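Local coordinates for uncharacterized protein AF_0924 (Archaeoglobus fulgidus, PDB 3DT5) that is of unknown function but is predicted to be a membrane protein, whose C-terminal domain is the part described here and carries a calcium ion, at residues F85-K88 with E89-E92. Numbering follows the deposited sequence. Where two conformers were deposited one is given.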
# COMPACT_ATOMS: atom_id res chain seq x y z
N PHE A 85 15.91 0.24 -0.36
CA PHE A 85 15.99 -0.47 0.93
C PHE A 85 17.44 -0.77 1.24
O PHE A 85 18.21 -1.14 0.34
CB PHE A 85 15.21 -1.78 0.88
CG PHE A 85 13.74 -1.59 1.03
CD1 PHE A 85 12.95 -1.27 -0.08
CD2 PHE A 85 13.15 -1.62 2.29
CE1 PHE A 85 11.58 -1.05 0.05
CE2 PHE A 85 11.77 -1.42 2.42
CZ PHE A 85 10.98 -1.13 1.29
N TYR A 86 17.82 -0.64 2.50
CA TYR A 86 19.21 -0.94 2.89
C TYR A 86 19.45 -2.41 3.16
O TYR A 86 20.55 -2.87 2.97
CB TYR A 86 19.67 -0.06 4.04
CG TYR A 86 19.59 1.41 3.64
CD1 TYR A 86 20.42 1.92 2.65
CD2 TYR A 86 18.63 2.26 4.23
CE1 TYR A 86 20.32 3.22 2.25
CE2 TYR A 86 18.53 3.55 3.84
CZ TYR A 86 19.38 4.05 2.84
OH TYR A 86 19.28 5.41 2.48
N ALA A 87 18.44 -3.13 3.63
CA ALA A 87 18.57 -4.56 3.89
C ALA A 87 17.68 -5.32 2.93
O ALA A 87 16.50 -5.00 2.76
CB ALA A 87 18.20 -4.86 5.31
N LYS A 88 18.26 -6.33 2.29
CA LYS A 88 17.55 -7.15 1.33
C LYS A 88 16.26 -7.73 1.93
O LYS A 88 15.24 -7.79 1.25
CB LYS A 88 18.45 -8.27 0.82
CG LYS A 88 17.75 -9.30 -0.05
CD LYS A 88 18.80 -10.15 -0.80
CE LYS A 88 18.20 -11.40 -1.46
NZ LYS A 88 19.29 -12.31 -1.98
N GLU A 89 16.35 -8.15 3.20
CA GLU A 89 15.24 -8.75 3.95
C GLU A 89 14.02 -7.82 4.08
O GLU A 89 12.88 -8.24 4.07
CB GLU A 89 15.73 -9.19 5.35
CG GLU A 89 16.34 -8.08 6.26
CD GLU A 89 17.89 -8.13 6.45
OE1 GLU A 89 18.33 -7.95 7.61
OE2 GLU A 89 18.67 -8.32 5.48
N ASP A 90 14.28 -6.53 4.25
CA ASP A 90 13.20 -5.56 4.32
C ASP A 90 12.57 -5.36 2.94
O ASP A 90 11.34 -5.24 2.83
CB ASP A 90 13.72 -4.24 4.83
CG ASP A 90 14.10 -4.29 6.30
OD1 ASP A 90 13.29 -4.77 7.12
OD2 ASP A 90 15.20 -3.82 6.62
N PHE A 91 13.40 -5.33 1.90
CA PHE A 91 12.90 -5.26 0.53
C PHE A 91 11.96 -6.46 0.28
O PHE A 91 10.88 -6.30 -0.29
CB PHE A 91 14.08 -5.28 -0.46
CG PHE A 91 13.67 -5.57 -1.87
CD1 PHE A 91 13.20 -4.54 -2.70
CD2 PHE A 91 13.73 -6.85 -2.38
CE1 PHE A 91 12.79 -4.81 -4.02
CE2 PHE A 91 13.35 -7.12 -3.72
CZ PHE A 91 12.87 -6.09 -4.53
N GLU A 92 12.41 -7.65 0.70
CA GLU A 92 11.64 -8.86 0.44
C GLU A 92 10.32 -8.86 1.22
O GLU A 92 9.27 -9.25 0.64
CB GLU A 92 12.47 -10.13 0.72
CG GLU A 92 13.68 -10.32 -0.21
CD GLU A 92 13.31 -10.52 -1.69
OE1 GLU A 92 12.16 -10.90 -2.00
OE2 GLU A 92 14.20 -10.33 -2.56
O HOH W 1 16.25 -1.86 5.12
O HOH W 2 21.01 -7.33 3.38
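Ala87 O is gripped by two backbone amides at the N-terminal end of helix 88-116. Phe91 N makes the straighter bond to Ala87 O, at 3.2 Å with an N-H...O angle of 167°. Asp90 N adds a weak bent one. Ala87 is the N-cap residue of helix 88-116, in the short connection that follows strand 83-85. The next helical bond runs from Glu92 N to Lys88 O, 2.9 Å. Two waters bridge the first turn. One accepts from Ala87 N and donates to Asp90 OD2 at 2.7 Å. The other joins Lys88 N to Glu89 OE2 in one of the two Glu89 conformers. In that conformer Glu89 reaches back with CG between its backbone N and carbonyl carbon (chi1 58°), and this together with a bend at chi2 brings CD to 3.5 Å from Ala87 CB.

On the inner side, the Phe85 ring lies against the helix start. Phe91 CA sits over one face of the Phe85 ring in a CH-pi contact, 4.0 Å from its centroid. The two Phe side chains cross at about a right angle. Trp94 and Ile130 also pack on Phe85, tying the helix to the small sheet. With alanine at Phe85, a gap would probably open beneath Phe91 CA, and Trp94 would lose this ring contact. Asp90 CB also meets the Phe85 ring, approaching CD2 obliquely at 3.7 Å.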